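Local coordinates for protein DnaJ homolog subfamily C member 27-A (Xenopus laevis, PDB 6JMG) that binds GTP as a Rab-family small GTPase that also carries a J domain, and may take part in regulating the MEK/ERK pathway, at residues Leu15-Ile20 against Ile65-Phe70; His59-Glu64 against Ala181-Cys186; Gln90-Val95 against Asp125-Ala130; Ile197-Thr202 against Lys248-Gly253; Asp220-Lys225 against Lys259-Ala264. All coordinates share one frame; numbering follows the deposited sequence.

Contact 1 (Leu15-Ile20 against Ile65-Phe70); sequences LRIKVI and IKVNIF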
# COMPACT_ATOMS: atom_id res chain seq x y z
N LEU A 15 11.19 10.27 16.07
CA LEU A 15 10.12 10.01 15.13
C LEU A 15 9.01 9.17 15.77
O LEU A 15 9.29 8.20 16.48
CB LEU A 15 10.69 9.29 13.91
CG LEU A 15 10.05 9.56 12.56
CD1 LEU A 15 9.56 11.00 12.49
CD2 LEU A 15 11.07 9.27 11.49
N ARG A 16 7.77 9.54 15.50
CA ARG A 16 6.61 8.84 16.05
C ARG A 16 5.80 8.28 14.89
O ARG A 16 5.26 9.03 14.08
CB ARG A 16 5.77 9.77 16.92
CG ARG A 16 6.66 10.66 17.81
CD ARG A 16 5.91 11.77 18.55
NE ARG A 16 5.72 11.43 19.96
CZ ARG A 16 6.64 11.60 20.90
NH1 ARG A 16 7.84 12.09 20.58
NH2 ARG A 16 6.38 11.27 22.16
N ILE A 17 5.69 6.94 14.84
CA ILE A 17 5.03 6.25 13.74
C ILE A 17 4.01 5.29 14.31
O ILE A 17 4.01 4.97 15.50
CB ILE A 17 6.02 5.50 12.82
CG1 ILE A 17 6.57 4.25 13.52
CG2 ILE A 17 7.18 6.38 12.41
CD1 ILE A 17 7.47 3.40 12.63
N LYS A 18 3.13 4.83 13.43
CA LYS A 18 2.02 3.94 13.72
C LYS A 18 2.11 2.71 12.82
O LYS A 18 2.26 2.84 11.60
CB LYS A 18 0.69 4.67 13.50
CG LYS A 18 -0.53 3.76 13.51
CD LYS A 18 -1.81 4.51 13.15
CE LYS A 18 -3.04 3.73 13.57
NZ LYS A 18 -3.96 3.61 12.43
N VAL A 19 2.06 1.52 13.42
CA VAL A 19 2.20 0.24 12.73
C VAL A 19 0.98 -0.61 13.06
O VAL A 19 0.55 -0.67 14.23
CB VAL A 19 3.50 -0.49 13.14
CG1 VAL A 19 3.51 -1.88 12.58
CG2 VAL A 19 4.75 0.30 12.70
N ILE A 20 0.38 -1.23 12.06
CA ILE A 20 -0.71 -2.16 12.31
C ILE A 20 -0.37 -3.51 11.71
O ILE A 20 0.49 -3.64 10.83
CB ILE A 20 -2.04 -1.65 11.77
CG1 ILE A 20 -2.01 -1.61 10.25
CG2 ILE A 20 -2.36 -0.26 12.33
CD1 ILE A 20 -3.38 -1.34 9.68
N ILE A 65 13.02 5.95 16.89
CA ILE A 65 11.64 5.78 16.44
C ILE A 65 10.79 5.29 17.60
O ILE A 65 11.10 4.26 18.21
CB ILE A 65 11.53 4.77 15.27
CG1 ILE A 65 12.64 4.96 14.23
CG2 ILE A 65 10.17 4.86 14.63
CD1 ILE A 65 12.82 6.38 13.74
N LYS A 66 9.71 6.01 17.88
CA LYS A 66 8.70 5.55 18.82
C LYS A 66 7.56 4.96 18.00
O LYS A 66 6.95 5.66 17.19
CB LYS A 66 8.22 6.69 19.72
CG LYS A 66 7.11 6.31 20.72
CD LYS A 66 6.45 7.55 21.36
CE LYS A 66 5.16 7.21 22.15
NZ LYS A 66 3.88 7.44 21.38
N VAL A 67 7.28 3.67 18.20
CA VAL A 67 6.39 2.91 17.33
C VAL A 67 5.11 2.59 18.08
O VAL A 67 5.13 1.88 19.08
CB VAL A 67 7.06 1.62 16.84
CG1 VAL A 67 6.17 0.95 15.84
CG2 VAL A 67 8.43 1.90 16.26
N ASN A 68 4.00 3.12 17.59
CA ASN A 68 2.69 2.76 18.09
C ASN A 68 2.18 1.56 17.30
O ASN A 68 1.92 1.67 16.10
CB ASN A 68 1.71 3.93 17.95
CG ASN A 68 2.12 5.12 18.80
OD1 ASN A 68 1.86 5.15 20.01
ND2 ASN A 68 2.75 6.09 18.17
N ILE A 69 2.00 0.44 17.98
CA ILE A 69 1.58 -0.80 17.34
C ILE A 69 0.12 -1.06 17.70
O ILE A 69 -0.25 -1.03 18.88
CB ILE A 69 2.48 -1.97 17.75
CG1 ILE A 69 3.93 -1.70 17.33
CG2 ILE A 69 2.03 -3.26 17.08
CD1 ILE A 69 4.93 -2.85 17.63
N PHE A 70 -0.71 -1.26 16.68
CA PHE A 70 -2.10 -1.68 16.81
C PHE A 70 -2.16 -3.07 16.19
O PHE A 70 -2.39 -3.22 14.99
CB PHE A 70 -3.06 -0.70 16.10
CG PHE A 70 -3.04 0.68 16.69
CD1 PHE A 70 -1.93 1.50 16.52
CD2 PHE A 70 -4.12 1.16 17.42
CE1 PHE A 70 -1.90 2.78 17.07
CE2 PHE A 70 -4.10 2.42 17.95
CZ PHE A 70 -2.99 3.24 17.78
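Leu15-Ile20 and Ile65-Phe70 are parallel strands paired in register, Leu15 beside Ile65 through to Ile20 beside Phe70, with short-segment axes 4.5 Å apart at closest and inclined by 26°. They are neighbours in the central sheet of the Ras-like small GTPase fold. Five backbone hydrogen bonds zip them together: the carbonyls of Leu15, Ile17 and Val19 accept from Lys66, Asn68 and Phe70, and those of Lys66 and Asn68 accept from Ile17 and Val19.

Asn68 grips Ile17 twice. Its backbone N lies 2.8 Å from Ile17 O, and its side-chain ND2 reaches the same Ile17 O at 3.2 Å from above the carbonyl plane. With CG anti to its own carbonyl carbon (chi1 -64°), the amide starts out beside the backbone N that makes the first bond. Its OD1 is hydrogen-bonded by Tyr53 OH, with a weak bond from Lys66 NZ. An alanine here would probably leave Ile17 O with the backbone bond alone from this strand and deprive Tyr53 OH of its amide partner.

The aliphatic face, which helix 171-187 covers, is knit by Ile17 CD1, 3.7 Å from Ile65 CG2 and 4.0 Å from Val67 CG2. Further along, Val19 CG2 touches Val67 CG1. On the other face Lys18 runs across Phe70. Its NZ is hydrogen-bonded to Lys87 O and Thr89 OG1, and it is the methylene Lys18 CE that lies over the face of the Phe70 ring, toward the rim, 3.8 Å from CE1.

Contact 2 (His59-Glu64 against Ala181-Cys186); sequences HIKDRE and AIVDLC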
# COMPACT_ATOMS: atom_id res chain seq x y z
N HIS A 59 15.84 1.88 17.21
CA HIS A 59 16.87 2.77 16.67
C HIS A 59 17.32 2.25 15.31
O HIS A 59 18.12 1.32 15.24
CB HIS A 59 18.05 2.86 17.62
CG HIS A 59 19.02 3.95 17.28
ND1 HIS A 59 18.66 5.29 17.27
CD2 HIS A 59 20.33 3.91 16.95
CE1 HIS A 59 19.71 6.02 16.94
NE2 HIS A 59 20.74 5.21 16.74
N ILE A 60 16.86 2.89 14.23
CA ILE A 60 17.17 2.48 12.87
C ILE A 60 17.72 3.69 12.14
O ILE A 60 17.33 4.83 12.42
CB ILE A 60 15.94 1.87 12.14
CG1 ILE A 60 15.97 0.34 12.19
CG2 ILE A 60 15.87 2.33 10.71
CD1 ILE A 60 16.05 -0.27 13.58
N LYS A 61 18.66 3.45 11.23
CA LYS A 61 19.58 4.48 10.71
C LYS A 61 20.32 4.93 11.97
O LYS A 61 20.90 4.09 12.65
CB LYS A 61 18.85 5.56 9.92
CG LYS A 61 18.06 5.04 8.73
CD LYS A 61 18.82 3.95 7.98
CE LYS A 61 17.93 3.28 6.94
NZ LYS A 61 17.37 4.28 5.98
N ASP A 62 20.32 6.22 12.30
CA ASP A 62 20.42 6.59 13.70
C ASP A 62 19.34 7.61 14.02
O ASP A 62 19.55 8.62 14.69
CB ASP A 62 21.81 7.09 14.08
CG ASP A 62 22.46 7.90 12.99
OD1 ASP A 62 21.73 8.41 12.12
OD2 ASP A 62 23.70 7.99 13.00
N ARG A 63 18.14 7.30 13.55
CA ARG A 63 16.93 7.96 13.99
C ARG A 63 16.32 7.12 15.10
O ARG A 63 16.30 5.89 15.03
CB ARG A 63 15.92 8.09 12.85
CG ARG A 63 16.37 8.95 11.67
CD ARG A 63 15.40 10.11 11.48
NE ARG A 63 15.13 10.77 12.75
CZ ARG A 63 14.10 11.59 12.95
NH1 ARG A 63 13.25 11.83 11.96
NH2 ARG A 63 13.93 12.16 14.14
N GLU A 64 15.85 7.79 16.15
CA GLU A 64 15.13 7.12 17.22
C GLU A 64 13.64 7.14 16.89
O GLU A 64 13.06 8.20 16.62
CB GLU A 64 15.39 7.79 18.56
CG GLU A 64 15.55 6.79 19.70
CD GLU A 64 16.95 6.17 19.74
OE1 GLU A 64 17.94 6.93 19.80
OE2 GLU A 64 17.05 4.93 19.70
N ALA A 181 12.52 1.18 5.45
CA ALA A 181 11.62 1.74 4.45
C ALA A 181 10.74 2.83 5.07
O ALA A 181 10.45 3.85 4.44
CB ALA A 181 10.78 0.64 3.80
N ILE A 182 10.34 2.65 6.33
CA ILE A 182 9.47 3.64 6.97
C ILE A 182 10.26 4.91 7.29
O ILE A 182 9.74 6.02 7.14
CB ILE A 182 8.80 3.05 8.22
CG1 ILE A 182 7.79 1.96 7.84
CG2 ILE A 182 8.06 4.13 9.00
CD1 ILE A 182 7.20 1.18 9.03
N VAL A 183 11.51 4.77 7.73
CA VAL A 183 12.36 5.95 7.91
C VAL A 183 12.55 6.66 6.57
O VAL A 183 12.49 7.89 6.50
CB VAL A 183 13.71 5.56 8.55
CG1 VAL A 183 14.70 6.70 8.43
CG2 VAL A 183 13.51 5.21 10.02
N ASP A 184 12.81 5.90 5.50
CA ASP A 184 12.94 6.51 4.18
C ASP A 184 11.65 7.21 3.78
O ASP A 184 11.68 8.28 3.16
CB ASP A 184 13.31 5.46 3.12
CG ASP A 184 14.71 4.89 3.31
OD1 ASP A 184 15.53 5.51 4.02
OD2 ASP A 184 14.99 3.83 2.72
N LEU A 185 10.50 6.63 4.13
CA LEU A 185 9.23 7.28 3.83
C LEU A 185 9.06 8.56 4.65
O LEU A 185 8.52 9.55 4.16
CB LEU A 185 8.08 6.31 4.10
CG LEU A 185 6.66 6.84 3.91
CD1 LEU A 185 6.16 6.52 2.49
CD2 LEU A 185 5.68 6.30 4.97
N CYS A 186 9.54 8.56 5.90
CA CYS A 186 9.37 9.74 6.74
C CYS A 186 10.30 10.86 6.31
O CYS A 186 9.91 12.03 6.31
CB CYS A 186 9.62 9.38 8.20
SG CYS A 186 8.25 8.55 8.99
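Ile60 and Val183 mark the nearest backbone approach, their CA atoms 7.7 Å apart, where the tip of a beta hairpin leans on a helix. Strands 51-60 and 63-72 of the GTPase sheet are joined here by the two-residue turn Lys61-Asp62, closed by a pair of backbone hydrogen bonds between Ile60 and Arg63. The other partner, Ala181-Cys186, belongs to helix 171-187, which packs on one face of that sheet.

Val183 is the central side chain, pointing at the hairpin with its two methyls divided between different partners. CG2 meets Ile60 CG2 at 3.8 Å, and Ile60 also touches Tyr179 and Ser180 of the same helix. CG1, anti to the backbone N (chi1 166°), packs 3.8 Å from Lys61 CG and more loosely against Arg63 CG. Lys61 and Val183 pass each other with opposed headings, so that Lys61 CG rests on the valine while the charged end carries on toward the next residue of the helix. The chain of Lys61 bends at chi2 and again at chi4, and the two side chains of the ion pair meet at about a right angle. Lys61 NZ ends in a salt bridge with Asp184, 3.0 Å from OD1.

Contact 3 (Gln90-Val95 against Asp125-Ala130); sequences QGVILV and DNIVFA
Val92 lies against one face of the Phe129 ring, the two side chains side by side and pointing the same way. Its CB stands 3.6 Å above the ring plane, toward the rim, in a CH-pi contact. CG1, anti to the backbone N (chi1 168°), touches Phe129 CD2 at 3.6 Å, and CG2 rests 3.9 Å from Ile127 CG2.

The backbone sets this meeting. Val92 N binds Val128 O and Val92 O accepts from Ala130 N, while bonds from Val128 N to Gln90 O and from Leu94 N to Ala130 O extend the parallel pairing in both directions. Beyond these, Phe129 stacks on Phe158 and touches Leu111 and Met114 of helix 107-117, while Val92 also reaches Met114. An alanine in place of Phe129 would probably open a gap where the ring lies beside Val92, Leu111 and Met114, and leave Phe158 without this stacking partner.

On the other face, Ile93, Val128 and Ala130 meet helix 171-187. With helix 107-117 lying in the chain between two adjacent parallel strands, 91-97 and 128-134, the arrangement is a beta-alpha-beta crossover in the sheet core of a P-loop GTPase.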
# COMPACT_ATOMS: atom_id res chain seq x y z
N GLN A 90 1.57 4.29 8.92
CA GLN A 90 2.84 4.37 8.20
C GLN A 90 3.39 3.02 7.78
O GLN A 90 4.03 2.93 6.73
CB GLN A 90 3.90 5.04 9.07
CG GLN A 90 3.76 6.55 9.27
CD GLN A 90 2.61 6.92 10.17
OE1 GLN A 90 2.68 6.73 11.38
NE2 GLN A 90 1.55 7.45 9.58
N GLY A 91 3.14 1.97 8.55
CA GLY A 91 3.60 0.64 8.21
C GLY A 91 2.53 -0.40 8.51
O GLY A 91 1.77 -0.25 9.47
N VAL A 92 2.51 -1.45 7.69
CA VAL A 92 1.58 -2.57 7.83
C VAL A 92 2.36 -3.88 7.82
O VAL A 92 3.17 -4.12 6.92
CB VAL A 92 0.55 -2.60 6.70
CG1 VAL A 92 -0.19 -3.94 6.71
CG2 VAL A 92 -0.40 -1.42 6.80
N ILE A 93 2.09 -4.73 8.81
CA ILE A 93 2.62 -6.09 8.84
C ILE A 93 1.49 -7.00 8.37
O ILE A 93 0.52 -7.24 9.10
CB ILE A 93 3.15 -6.44 10.24
CG1 ILE A 93 4.29 -5.50 10.60
CG2 ILE A 93 3.71 -7.83 10.27
CD1 ILE A 93 4.75 -5.59 12.03
N LEU A 94 1.60 -7.47 7.14
CA LEU A 94 0.57 -8.29 6.51
C LEU A 94 1.04 -9.74 6.48
O LEU A 94 2.03 -10.06 5.81
CB LEU A 94 0.28 -7.78 5.09
CG LEU A 94 -0.99 -8.34 4.44
CD1 LEU A 94 -2.21 -7.86 5.18
CD2 LEU A 94 -1.09 -7.93 3.00
N VAL A 95 0.31 -10.62 7.17
CA VAL A 95 0.83 -11.94 7.50
C VAL A 95 -0.12 -13.00 6.97
O VAL A 95 -1.34 -12.83 7.03
CB VAL A 95 1.04 -12.12 9.02
CG1 VAL A 95 1.86 -13.40 9.29
CG2 VAL A 95 1.72 -10.89 9.66
N ASP A 125 -0.07 3.69 -1.31
CA ASP A 125 1.27 3.73 -1.87
C ASP A 125 2.23 4.53 -1.02
O ASP A 125 3.44 4.39 -1.19
CB ASP A 125 1.26 4.32 -3.29
CG ASP A 125 1.45 3.27 -4.36
OD1 ASP A 125 1.05 2.11 -4.14
OD2 ASP A 125 2.00 3.62 -5.43
N ASN A 126 1.72 5.34 -0.10
CA ASN A 126 2.57 6.01 0.87
C ASN A 126 2.64 5.25 2.19
O ASN A 126 3.02 5.81 3.22
CB ASN A 126 2.07 7.44 1.11
CG ASN A 126 2.13 8.27 -0.14
OD1 ASN A 126 2.97 8.04 -1.01
ND2 ASN A 126 1.25 9.26 -0.24
N ILE A 127 2.30 3.97 2.16
CA ILE A 127 2.37 3.10 3.32
C ILE A 127 3.33 1.97 3.00
O ILE A 127 3.25 1.37 1.92
CB ILE A 127 0.98 2.56 3.67
CG1 ILE A 127 0.03 3.73 3.92
CG2 ILE A 127 1.07 1.66 4.90
CD1 ILE A 127 -1.43 3.32 4.12
N VAL A 128 4.21 1.66 3.94
CA VAL A 128 5.12 0.54 3.83
C VAL A 128 4.42 -0.74 4.30
O VAL A 128 3.90 -0.80 5.42
CB VAL A 128 6.38 0.79 4.64
CG1 VAL A 128 7.23 -0.48 4.68
CG2 VAL A 128 7.14 1.99 4.07
N PHE A 129 4.46 -1.76 3.45
CA PHE A 129 3.90 -3.07 3.75
C PHE A 129 5.04 -4.08 3.84
O PHE A 129 5.85 -4.19 2.92
CB PHE A 129 2.94 -3.54 2.66
CG PHE A 129 1.57 -2.93 2.73
CD1 PHE A 129 1.35 -1.65 2.28
CD2 PHE A 129 0.49 -3.67 3.22
CE1 PHE A 129 0.08 -1.09 2.32
CE2 PHE A 129 -0.77 -3.12 3.27
CZ PHE A 129 -0.98 -1.83 2.82
N ALA A 130 5.05 -4.86 4.92
CA ALA A 130 5.88 -6.05 4.98
C ALA A 130 4.93 -7.24 4.96
O ALA A 130 4.13 -7.42 5.89
CB ALA A 130 6.77 -6.04 6.22

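Contact 4 (Ile197-Thr202 against Lys248-Gly253); sequences INIGFT and KCMAPG
Ile199 and Phe201 pack on Met250, Ala251 and Pro252 in an apolar contact between two loops at the surface, with no hydrogen bond across it. Ile197-Thr202 lies in the connection from helix 171-187, the last of the GTPase part, to helix 203-213. Lys248-Gly253 lies between helices 230-244 and 254-278 of the J domain. Each loop leads straight into a helix, with Thr202 and Gly253 at the N-cap positions.

The Phe201 ring lies over the methyl of Ala251. CB of Ala251 is 3.8 Å from the centroid of the Phe201 ring, over its face and displaced toward the rim, with Phe201 CG its nearest ring atom at 3.5 Å. More loosely, Pro252 CD approaches Phe201 CE2 at 4.1 Å.

Alongside, the side chains of Ile199 and Met250 lie roughly perpendicular. Ile199 CG1 touches Met250 CG at 3.6 Å, and the bend of the methionine at chi3 (-64°) brings its CE to Ile199 CD1.

Ser254 OG hydrogen-bonds the carbonyls of both Cys249 and Ala251, which helps to fix the second loop. Phe201 also touches Ala206 and Ala251 touches Ile209, both of helix 203-213. The connection leading into helix 203-213 is thus packed against the loop between the second and third helices of the J domain, where this family carries its HPD tripeptide.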
# COMPACT_ATOMS: atom_id res chain seq x y z
N ILE A 197 16.27 2.10 -7.92
CA ILE A 197 16.24 0.73 -8.44
C ILE A 197 15.24 0.52 -9.57
O ILE A 197 15.33 -0.50 -10.27
CB ILE A 197 16.00 -0.25 -7.26
CG1 ILE A 197 17.00 0.01 -6.13
CG2 ILE A 197 16.12 -1.71 -7.71
CD1 ILE A 197 17.31 -1.21 -5.25
N ASN A 198 14.31 1.46 -9.83
CA ASN A 198 13.68 1.55 -11.15
C ASN A 198 13.20 2.98 -11.44
O ASN A 198 12.01 3.31 -11.43
CB ASN A 198 12.53 0.55 -11.35
CG ASN A 198 11.66 0.37 -10.12
OD1 ASN A 198 11.91 -0.50 -9.28
ND2 ASN A 198 10.60 1.17 -10.02
N ILE A 199 14.16 3.88 -11.72
CA ILE A 199 13.86 5.17 -12.32
C ILE A 199 13.44 5.00 -13.78
O ILE A 199 13.22 5.98 -14.50
CB ILE A 199 15.08 6.13 -12.15
CG1 ILE A 199 14.82 7.53 -12.74
CG2 ILE A 199 16.34 5.49 -12.75
CD1 ILE A 199 15.44 8.68 -11.98
N GLY A 200 13.27 3.75 -14.22
CA GLY A 200 12.62 3.48 -15.48
C GLY A 200 11.15 3.84 -15.40
O GLY A 200 10.66 4.50 -14.48
N PHE A 201 10.42 3.37 -16.41
CA PHE A 201 9.04 3.80 -16.54
C PHE A 201 8.30 2.77 -17.36
O PHE A 201 8.89 2.11 -18.21
CB PHE A 201 8.96 5.20 -17.17
CG PHE A 201 9.81 5.36 -18.39
CD1 PHE A 201 9.38 4.89 -19.62
CD2 PHE A 201 11.06 5.96 -18.30
CE1 PHE A 201 10.18 5.02 -20.73
CE2 PHE A 201 11.86 6.10 -19.41
CZ PHE A 201 11.43 5.63 -20.63
N THR A 202 7.02 2.63 -17.07
CA THR A 202 6.11 1.79 -17.84
C THR A 202 6.16 2.11 -19.33
O THR A 202 6.55 3.20 -19.75
CB THR A 202 4.69 1.97 -17.31
OG1 THR A 202 4.73 1.82 -15.88
CG2 THR A 202 3.79 0.88 -17.86
N LYS A 248 5.68 10.43 -9.61
CA LYS A 248 5.55 8.99 -9.78
C LYS A 248 6.20 8.49 -11.06
O LYS A 248 6.68 7.35 -11.09
CB LYS A 248 4.07 8.59 -9.77
CG LYS A 248 3.34 9.00 -8.50
CD LYS A 248 1.91 8.44 -8.45
CE LYS A 248 1.68 7.61 -7.18
NZ LYS A 248 0.33 6.99 -7.13
N CYS A 249 6.26 9.32 -12.10
CA CYS A 249 6.69 8.90 -13.43
C CYS A 249 8.00 9.60 -13.79
O CYS A 249 8.06 10.83 -13.83
CB CYS A 249 5.62 9.24 -14.46
SG CYS A 249 6.05 8.74 -16.13
N MET A 250 9.02 8.80 -14.05
CA MET A 250 10.35 9.33 -14.30
C MET A 250 10.64 9.50 -15.79
O MET A 250 11.75 9.89 -16.15
CB MET A 250 11.39 8.41 -13.65
CG MET A 250 11.33 8.36 -12.13
SD MET A 250 11.07 9.95 -11.31
CE MET A 250 12.57 10.81 -11.78
N ALA A 251 9.66 9.24 -16.65
CA ALA A 251 9.86 9.33 -18.08
C ALA A 251 10.03 10.78 -18.52
O ALA A 251 9.40 11.68 -17.95
CB ALA A 251 8.70 8.69 -18.83
N PRO A 252 10.88 11.05 -19.50
CA PRO A 252 11.07 12.43 -19.95
C PRO A 252 9.80 12.98 -20.59
O PRO A 252 9.11 12.30 -21.34
CB PRO A 252 12.21 12.31 -20.96
CG PRO A 252 12.23 10.88 -21.37
CD PRO A 252 11.78 10.11 -20.18
N GLY A 253 9.49 14.23 -20.25
CA GLY A 253 8.30 14.87 -20.75
C GLY A 253 7.03 14.60 -19.97
O GLY A 253 5.97 15.13 -20.34

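Contact 5 (Asp220-Lys225 against Lys259-Ala264); sequences DMLGVK and KAVVNA
Leu222 packs its branched end against helix 254-278, and here the contact is most enclosed: Leu222, Val261 and Ala264 are all buried. Leu222 CD2 lies 3.8 Å from Val261 CG1, the two side chains meeting at a slant, and Leu222 CG faces the methyl of Ala264, 4.3 Å from its CB. The valine methyl that meets Leu222 CD2 is the one set anti to its own backbone N (Val261 chi1 154°). Leu240 of helix 230-244 touches both Leu222 and Val261, Ile212 of helix 203-213 packs on Val261, and Leu268, further along helix 254-278, adds to the cover of Leu222.

The Met221 side is nearer the solvent, both Met221 and Ala260 being partly exposed. Of the methionine side chain, SD makes the contact with Lys259-Ala264: it is 3.9 Å from Ala260 CB and 4.1 Å from Ala264 CB, one helical turn further on. Ala260 and Ala264 carry just a methyl each, and the sulphur bridges the two. Ile212 and Cys215 also touch Met221.

Past Leu222 the chain leaves Lys259-Ala264, although Val224 still touches Leu268 further along the same helix. Gly223, with positive phi, is the C-prime residue of a Schellman motif that ends helix 218-222, and its N makes a weak bond back to Asp220 O.

With no hydrogen bond or salt bridge between the two segments, the contact rests on apolar packing, consistent with a packed helical J-domain core.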
# COMPACT_ATOMS: atom_id res chain seq x y z
N ASP A 220 -9.99 14.18 -26.82
CA ASP A 220 -9.20 13.00 -27.12
C ASP A 220 -8.00 12.87 -26.19
O ASP A 220 -7.51 11.76 -25.97
CB ASP A 220 -8.80 13.01 -28.59
CG ASP A 220 -10.01 13.03 -29.53
OD1 ASP A 220 -11.06 12.44 -29.16
OD2 ASP A 220 -9.93 13.63 -30.63
N MET A 221 -7.55 13.98 -25.60
CA MET A 221 -6.41 13.92 -24.69
C MET A 221 -6.71 13.09 -23.45
O MET A 221 -5.85 12.35 -22.97
CB MET A 221 -5.98 15.32 -24.29
CG MET A 221 -4.53 15.56 -24.51
SD MET A 221 -4.03 17.13 -23.83
CE MET A 221 -4.36 18.25 -25.20
N LEU A 222 -7.94 13.18 -22.93
CA LEU A 222 -8.33 12.36 -21.79
C LEU A 222 -9.09 11.10 -22.19
O LEU A 222 -9.43 10.29 -21.31
CB LEU A 222 -9.20 13.16 -20.81
CG LEU A 222 -8.78 14.54 -20.28
CD1 LEU A 222 -9.94 15.13 -19.53
CD2 LEU A 222 -7.56 14.46 -19.37
N GLY A 223 -9.35 10.90 -23.48
CA GLY A 223 -10.03 9.69 -23.94
C GLY A 223 -11.52 9.68 -23.67
O GLY A 223 -12.04 8.73 -23.07
N VAL A 224 -12.21 10.72 -24.13
CA VAL A 224 -13.63 10.92 -23.87
C VAL A 224 -14.21 11.66 -25.07
O VAL A 224 -13.51 12.41 -25.75
CB VAL A 224 -13.89 11.73 -22.57
CG1 VAL A 224 -13.72 10.86 -21.35
CG2 VAL A 224 -12.98 12.95 -22.51
N LYS A 225 -15.48 11.44 -25.33
CA LYS A 225 -16.04 12.14 -26.48
C LYS A 225 -16.91 13.30 -26.02
O LYS A 225 -17.31 13.36 -24.85
CB LYS A 225 -16.84 11.16 -27.37
CG LYS A 225 -17.56 10.01 -26.65
CD LYS A 225 -18.68 10.53 -25.74
CE LYS A 225 -19.55 9.43 -25.15
NZ LYS A 225 -20.45 10.01 -24.10
N LYS A 259 0.88 18.42 -17.12
CA LYS A 259 0.33 19.76 -17.29
C LYS A 259 -0.74 19.79 -18.39
O LYS A 259 -1.76 20.48 -18.26
CB LYS A 259 1.46 20.74 -17.60
CG LYS A 259 1.00 22.18 -17.79
CD LYS A 259 2.16 23.12 -18.16
CE LYS A 259 3.47 22.73 -17.45
NZ LYS A 259 4.39 23.89 -17.20
N ALA A 260 -0.52 19.03 -19.47
CA ALA A 260 -1.48 19.05 -20.56
C ALA A 260 -2.79 18.40 -20.15
O ALA A 260 -3.88 18.89 -20.47
CB ALA A 260 -0.90 18.35 -21.79
N VAL A 261 -2.68 17.30 -19.41
CA VAL A 261 -3.86 16.61 -18.90
C VAL A 261 -4.63 17.52 -17.93
O VAL A 261 -5.86 17.63 -17.99
CB VAL A 261 -3.43 15.27 -18.27
CG1 VAL A 261 -4.40 14.81 -17.22
CG2 VAL A 261 -3.29 14.24 -19.37
N VAL A 262 -3.90 18.17 -17.02
CA VAL A 262 -4.54 19.11 -16.11
C VAL A 262 -5.31 20.17 -16.89
O VAL A 262 -6.49 20.42 -16.63
CB VAL A 262 -3.48 19.75 -15.20
CG1 VAL A 262 -4.06 20.97 -14.49
CG2 VAL A 262 -2.95 18.69 -14.25
N ASN A 263 -4.67 20.75 -17.90
CA ASN A 263 -5.31 21.86 -18.61
C ASN A 263 -6.47 21.39 -19.45
O ASN A 263 -7.44 22.14 -19.63
CB ASN A 263 -4.30 22.59 -19.48
CG ASN A 263 -3.39 23.46 -18.68
OD1 ASN A 263 -3.69 23.77 -17.51
ND2 ASN A 263 -2.27 23.84 -19.27
N ALA A 264 -6.38 20.18 -20.00
CA ALA A 264 -7.49 19.62 -20.76
C ALA A 264 -8.71 19.45 -19.87
O ALA A 264 -9.82 19.83 -20.23
CB ALA A 264 -7.09 18.28 -21.39

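Contacts 1, 2 and 3 all reach the same GTPase sheet and touch one another. Contact 1 meets contact 3 through Ile20 O and Ile93 N, 2.8 Å apart, and through Gln90 OE1, which hydrogen-bonds Lys18 N. Contact 2 adds helix 171-187, where Ile182 bridges Ile17 of contact 1 and Val128 of contact 3. The bound nucleotide lies beyond: the Ile69 side chain is about 10 Å from the magnesium ion and about 11 Å from GTP, and Ile93 about 9 Å from GTP. Contact 5 lies within the J domain and contact 4 at its edge, their nearest atoms about 7 Å apart. Contact 4 comes nearest the GTPase side, Lys248 NZ lying 4.1 Å from Asp125 OD2 of contact 3.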